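Na Glutathione S-transferase 2 (Necator americanus, PDB 2ON5) binds glutathione and, as a hookworm glutathione S-transferase, probably catalyses its conjugation to electrophilic compounds. Local coordinates at residues P117-L126 and I167-Y175. Sequence-based numbering, arbitrary orientation.
Sequences PEKLFKELLL and IAAKFPSIY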
ATOM      1  N   PRO A 117      -3.534  23.724  11.987  1.00 30.92           N
ATOM      2  CA  PRO A 117      -3.612  22.313  12.426  1.00 30.86           C
ATOM      3  C   PRO A 117      -4.883  21.985  13.217  1.00 30.83           C
ATOM      4  O   PRO A 117      -5.536  20.981  12.950  1.00 30.65           O
ATOM      5  CB  PRO A 117      -2.361  22.149  13.292  1.00 30.51           C
ATOM      6  CG  PRO A 117      -1.386  23.156  12.720  1.00 30.31           C
ATOM      7  CD  PRO A 117      -2.242  24.335  12.357  1.00 30.53           C
ATOM      8  N   GLU A 118      -5.244  22.851  14.156  1.00 30.92           N
ATOM      9  CA  GLU A 118      -6.463  22.709  14.945  1.00 31.35           C
ATOM     10  C   GLU A 118      -7.727  22.582  14.092  1.00 30.26           C
ATOM     11  O   GLU A 118      -8.559  21.707  14.326  1.00 29.53           O
ATOM     12  CB  GLU A 118      -6.593  23.913  15.886  1.00 31.60           C
ATOM     13  CG  GLU A 118      -7.943  24.074  16.480  1.00 36.03           C
ATOM     14  CD  GLU A 118      -8.021  23.465  17.830  1.00 40.14           C
ATOM     15  OE1 GLU A 118      -7.857  22.230  17.912  1.00 45.66           O
ATOM     16  OE2 GLU A 118      -8.247  24.221  18.803  1.00 39.34           O
ATOM     17  N   LYS A 119      -7.870  23.464  13.106  1.00 29.74           N
ATOM     18  CA  LYS A 119      -9.049  23.423  12.234  1.00 29.09           C
ATOM     19  C   LYS A 119      -9.106  22.118  11.429  1.00 28.39           C
ATOM     20  O   LYS A 119     -10.165  21.471  11.338  1.00 27.20           O
ATOM     21  CB  LYS A 119      -9.077  24.642  11.313  1.00 29.55           C
ATOM     22  CG  LYS A 119     -10.306  24.744  10.425  1.00 31.83           C
ATOM     23  CD  LYS A 119     -10.429  26.144   9.819  1.00 36.02           C
ATOM     24  CE  LYS A 119     -11.360  26.159   8.604  1.00 38.70           C
ATOM     25  NZ  LYS A 119     -10.605  25.885   7.331  1.00 41.19           N
ATOM     26  N   LEU A 120      -7.970  21.745  10.845  1.00 26.96           N
ATOM     27  CA  LEU A 120      -7.883  20.512  10.063  1.00 27.26           C
ATOM     28  C   LEU A 120      -8.096  19.281  10.934  1.00 26.70           C
ATOM     29  O   LEU A 120      -8.660  18.271  10.483  1.00 26.51           O
ATOM     30  CB  LEU A 120      -6.516  20.386   9.398  1.00 27.23           C
ATOM     31  CG  LEU A 120      -6.257  20.771   7.933  1.00 30.17           C
ATOM     32  CD1 LEU A 120      -7.518  20.892   7.076  1.00 27.42           C
ATOM     33  CD2 LEU A 120      -5.407  21.994   7.891  1.00 25.23           C
ATOM     34  N   PHE A 121      -7.619  19.352  12.173  1.00 25.67           N
ATOM     35  CA  PHE A 121      -7.753  18.233  13.088  1.00 25.61           C
ATOM     36  C   PHE A 121      -9.242  17.993  13.327  1.00 25.89           C
ATOM     37  O   PHE A 121      -9.729  16.867  13.204  1.00 24.64           O
ATOM     38  CB  PHE A 121      -7.001  18.485  14.403  1.00 24.67           C
ATOM     39  CG  PHE A 121      -7.377  17.522  15.509  1.00 25.34           C
ATOM     40  CD1 PHE A 121      -6.754  16.272  15.604  1.00 23.82           C
ATOM     41  CD2 PHE A 121      -8.361  17.853  16.440  1.00 23.76           C
ATOM     42  CE1 PHE A 121      -7.103  15.380  16.601  1.00 24.55           C
ATOM     43  CE2 PHE A 121      -8.712  16.963  17.444  1.00 23.76           C
ATOM     44  CZ  PHE A 121      -8.088  15.729  17.531  1.00 23.30           C
ATOM     45  N   LYS A 122      -9.964  19.077  13.619  1.00 25.82           N
ATOM     46  CA  LYS A 122     -11.392  19.006  13.876  1.00 27.45           C
ATOM     47  C   LYS A 122     -12.192  18.618  12.643  1.00 27.10           C
ATOM     48  O   LYS A 122     -13.098  17.799  12.729  1.00 27.22           O
ATOM     49  CB  LYS A 122     -11.918  20.346  14.423  1.00 27.36           C
ATOM     50  CG  LYS A 122     -11.710  20.518  15.911  1.00 28.43           C
ATOM     51  CD  LYS A 122     -12.395  21.828  16.416  1.00 29.77           C
ATOM     52  CE  LYS A 122     -11.445  22.990  16.416  1.00 32.93           C
ATOM     53  NZ  LYS A 122     -12.147  24.286  16.751  1.00 37.92           N
ATOM     54  N   GLU A 123     -11.861  19.206  11.501  1.00 26.79           N
ATOM     55  CA  GLU A 123     -12.718  19.093  10.325  1.00 27.32           C
ATOM     56  C   GLU A 123     -12.382  17.855   9.494  1.00 26.43           C
ATOM     57  O   GLU A 123     -13.257  17.276   8.852  1.00 24.91           O
ATOM     58  CB  GLU A 123     -12.643  20.373   9.473  1.00 27.79           C
ATOM     59  CG  GLU A 123     -13.173  21.636  10.181  1.00 29.34           C
ATOM     60  CD  GLU A 123     -13.273  22.878   9.261  1.00 29.98           C
ATOM     61  OE1 GLU A 123     -12.786  22.839   8.111  1.00 31.77           O
ATOM     62  OE2 GLU A 123     -13.850  23.897   9.700  1.00 32.21           O
ATOM     63  N   LEU A 124     -11.111  17.451   9.538  1.00 25.37           N
ATOM     64  CA  LEU A 124     -10.603  16.365   8.711  1.00 25.07           C
ATOM     65  C   LEU A 124     -10.264  15.102   9.525  1.00 24.45           C
ATOM     66  O   LEU A 124     -10.816  14.017   9.270  1.00 23.47           O
ATOM     67  CB  LEU A 124      -9.377  16.850   7.920  1.00 25.17           C
ATOM     68  CG  LEU A 124      -8.786  15.895   6.880  1.00 25.79           C
ATOM     69  CD1 LEU A 124      -9.854  15.304   6.005  1.00 24.91           C
ATOM     70  CD2 LEU A 124      -7.737  16.598   6.043  1.00 25.45           C
ATOM     71  N   LEU A 125      -9.379  15.255  10.509  1.00 23.10           N
ATOM     72  CA  LEU A 125      -8.860  14.085  11.230  1.00 23.27           C
ATOM     73  C   LEU A 125      -9.919  13.388  12.115  1.00 23.06           C
ATOM     74  O   LEU A 125     -10.058  12.159  12.069  1.00 22.23           O
ATOM     75  CB  LEU A 125      -7.589  14.456  12.015  1.00 22.97           C
ATOM     76  CG  LEU A 125      -6.711  13.294  12.483  1.00 22.48           C
ATOM     77  CD1 LEU A 125      -5.263  13.747  12.720  1.00 20.45           C
ATOM     78  CD2 LEU A 125      -7.276  12.662  13.740  1.00 18.47           C
ATOM     79  N   LEU A 126     -10.682  14.157  12.897  1.00 22.59           N
ATOM     80  CA  LEU A 126     -11.653  13.547  13.804  1.00 22.17           C
ATOM     81  C   LEU A 126     -12.639  12.628  13.086  1.00 21.87           C
ATOM     82  O   LEU A 126     -12.816  11.491  13.507  1.00 21.71           O
ATOM     83  CB  LEU A 126     -12.387  14.576  14.677  1.00 22.31           C
ATOM     84  CG  LEU A 126     -11.575  15.184  15.831  1.00 22.26           C
ATOM     85  CD1 LEU A 126     -12.438  16.197  16.589  1.00 24.72           C
ATOM     86  CD2 LEU A 126     -11.019  14.119  16.775  1.00 23.93           C
ATOM     87  N   ILE A 167      -0.049  12.213  17.216  1.00 18.46           N
ATOM     88  CA  ILE A 167      -1.137  13.230  17.201  1.00 19.83           C
ATOM     89  C   ILE A 167      -1.572  13.642  18.610  1.00 20.30           C
ATOM     90  O   ILE A 167      -1.852  14.846  18.892  1.00 19.75           O
ATOM     91  CB  ILE A 167      -2.386  12.705  16.494  1.00 19.55           C
ATOM     92  CG1 ILE A 167      -2.051  12.163  15.096  1.00 19.51           C
ATOM     93  CG2 ILE A 167      -3.511  13.786  16.471  1.00 17.41           C
ATOM     94  CD1 ILE A 167      -1.484  13.213  14.162  1.00 20.00           C
ATOM     95  N   ALA A 168      -1.663  12.644  19.490  1.00 20.68           N
ATOM     96  CA  ALA A 168      -2.188  12.884  20.848  1.00 21.86           C
ATOM     97  C   ALA A 168      -1.276  13.834  21.637  1.00 22.46           C
ATOM     98  O   ALA A 168      -1.744  14.529  22.553  1.00 22.02           O
ATOM     99  CB  ALA A 168      -2.396  11.590  21.605  1.00 21.29           C
ATOM    100  N   ALA A 169       0.004  13.884  21.264  1.00 23.18           N
ATOM    101  CA  ALA A 169       0.950  14.839  21.865  1.00 24.89           C
ATOM    102  C   ALA A 169       0.486  16.301  21.720  1.00 25.83           C
ATOM    103  O   ALA A 169       0.675  17.125  22.625  1.00 26.82           O
ATOM    104  CB  ALA A 169       2.357  14.646  21.297  1.00 24.62           C
ATOM    105  N   LYS A 170      -0.142  16.597  20.590  1.00 26.17           N
ATOM    106  CA  LYS A 170      -0.672  17.927  20.274  1.00 26.21           C
ATOM    107  C   LYS A 170      -2.184  18.012  20.586  1.00 26.34           C
ATOM    108  O   LYS A 170      -2.656  18.978  21.241  1.00 26.01           O
ATOM    109  CB  LYS A 170      -0.385  18.217  18.797  1.00 26.10           C
ATOM    110  CG  LYS A 170      -0.548  19.666  18.340  1.00 26.11           C
ATOM    111  CD  LYS A 170      -0.213  19.776  16.844  1.00 26.45           C
ATOM    112  CE  LYS A 170      -0.312  21.221  16.311  1.00 26.05           C
ATOM    113  NZ  LYS A 170       0.737  22.097  16.934  1.00 25.02           N
ATOM    114  N   PHE A 171      -2.942  17.011  20.131  1.00 25.10           N
ATOM    115  CA  PHE A 171      -4.405  16.999  20.253  1.00 24.84           C
ATOM    116  C   PHE A 171      -4.876  15.689  20.947  1.00 24.41           C
ATOM    117  O   PHE A 171      -5.257  14.719  20.274  1.00 23.23           O
ATOM    118  CB  PHE A 171      -5.100  17.179  18.886  1.00 24.99           C
ATOM    119  CG  PHE A 171      -4.739  18.464  18.171  1.00 24.91           C
ATOM    120  CD1 PHE A 171      -3.987  18.439  17.008  1.00 25.59           C
ATOM    121  CD2 PHE A 171      -5.143  19.704  18.680  1.00 26.96           C
ATOM    122  CE1 PHE A 171      -3.640  19.648  16.345  1.00 27.11           C
ATOM    123  CE2 PHE A 171      -4.809  20.904  18.030  1.00 26.78           C
ATOM    124  CZ  PHE A 171      -4.051  20.876  16.871  1.00 26.88           C
ATOM    125  N   PRO A 172      -4.804  15.650  22.286  1.00 23.62           N
ATOM    126  CA  PRO A 172      -5.147  14.442  23.071  1.00 23.93           C
ATOM    127  C   PRO A 172      -6.561  13.908  22.904  1.00 23.66           C
ATOM    128  O   PRO A 172      -6.816  12.742  23.237  1.00 23.53           O
ATOM    129  CB  PRO A 172      -4.912  14.879  24.522  1.00 23.85           C
ATOM    130  CG  PRO A 172      -4.871  16.336  24.496  1.00 24.83           C
ATOM    131  CD  PRO A 172      -4.290  16.718  23.166  1.00 23.38           C
ATOM    132  N   SER A 173      -7.463  14.726  22.364  1.00 23.05           N
ATOM    133  CA  SER A 173      -8.837  14.297  22.170  1.00 22.86           C
ATOM    134  C   SER A 173      -8.985  13.309  21.014  1.00 22.26           C
ATOM    135  O   SER A 173     -10.071  12.797  20.768  1.00 22.27           O
ATOM    136  CB  SER A 173      -9.767  15.491  21.960  1.00 23.48           C
ATOM    137  OG  SER A 173      -9.553  16.106  20.701  1.00 23.15           O
ATOM    138  N   ILE A 174      -7.898  13.034  20.300  1.00 21.43           N
ATOM    139  CA  ILE A 174      -7.968  12.011  19.244  1.00 20.37           C
ATOM    140  C   ILE A 174      -8.503  10.681  19.818  1.00 19.92           C
ATOM    141  O   ILE A 174      -9.178   9.916  19.132  1.00 18.97           O
ATOM    142  CB  ILE A 174      -6.606  11.819  18.526  1.00 19.93           C
ATOM    143  CG1 ILE A 174      -6.797  10.915  17.285  1.00 18.71           C
ATOM    144  CG2 ILE A 174      -5.512  11.321  19.500  1.00 19.16           C
ATOM    145  CD1 ILE A 174      -5.505  10.587  16.556  1.00 19.62           C
ATOM    146  N   TYR A 175      -8.205  10.426  21.087  1.00 19.88           N
ATOM    147  CA  TYR A 175      -8.629   9.157  21.696  1.00 20.37           C
ATOM    148  C   TYR A 175     -10.077   9.134  22.236  1.00 20.95           C
ATOM    149  O   TYR A 175     -10.560   8.080  22.633  1.00 20.95           O
ATOM    150  CB  TYR A 175      -7.667   8.748  22.803  1.00 19.92           C
ATOM    151  CG  TYR A 175      -6.270   8.349  22.346  1.00 18.34           C
ATOM    152  CD1 TYR A 175      -5.165   9.008  22.847  1.00 17.40           C
ATOM    153  CD2 TYR A 175      -6.063   7.285  21.453  1.00 20.77           C
ATOM    154  CE1 TYR A 175      -3.869   8.656  22.464  1.00 17.92           C
ATOM    155  CE2 TYR A 175      -4.767   6.911  21.067  1.00 16.67           C
ATOM    156  CZ  TYR A 175      -3.678   7.603  21.576  1.00 16.74           C
ATOM    157  OH  TYR A 175      -2.378   7.263  21.239  1.00 17.35           O
TER
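Phe-121 and Phe-171 lie against each other as an offset stack, ring centroids 4.6 Å apart and planes tilted by 21°. The two side chains run antiparallel alongside each other, each ring lying over the base of the other. Phe-171 CB sits almost above the middle of the Phe-121 ring, 3.6 Å from its centroid, and Phe-121 CB lies over the Phe-171 ring, displaced toward the rim; both are CH-pi contacts. With CG anti to N (chi1 166°), Phe-121 turns its ring face to Phe-171 CB, whereas Phe-171, with CG anti to the carbonyl carbon (chi1 -59°), lays its ring over Phe-121 CB. A flat apolar ring suits each position because it can offer a face to the other residue's methylene while joining the first turns of helix 117-143 to segment 167-175.

The far face of Phe-171 is lined by CG of its neighbour Lys-170, whose extended chain continues until CE meets Pro-117 CB at 3.8 Å. Glu-118 OE1 comes obliquely against the CE2-CD2 side of Phe-171, 3.3 Å from CE2, while CZ rests against the backbone N and CA of Glu-118. Phe-121 points its outer edge into the 3-10 segment 172-175, with Ser-173 OG 3.5 Å from CE2 and Ile-174 N also near the ring plane.

Deeper in, Leu-125 suits its buried place because its forked methyls reach two isoleucines: CD1 meets Ile-167 CD1 tip to tip, while CD2 rests on Ile-174 CD1 at 3.9 Å. Tyr-105 of helix 103-110 touches both Ile-167 and Phe-171, extending this apolar layer within the all-helical C-terminal domain. The interface thus grades from buried aliphatic groups, through stacked aromatics, to charged residues at the surface, and its cohesion rests on shape and dispersion rather than on polar bonds.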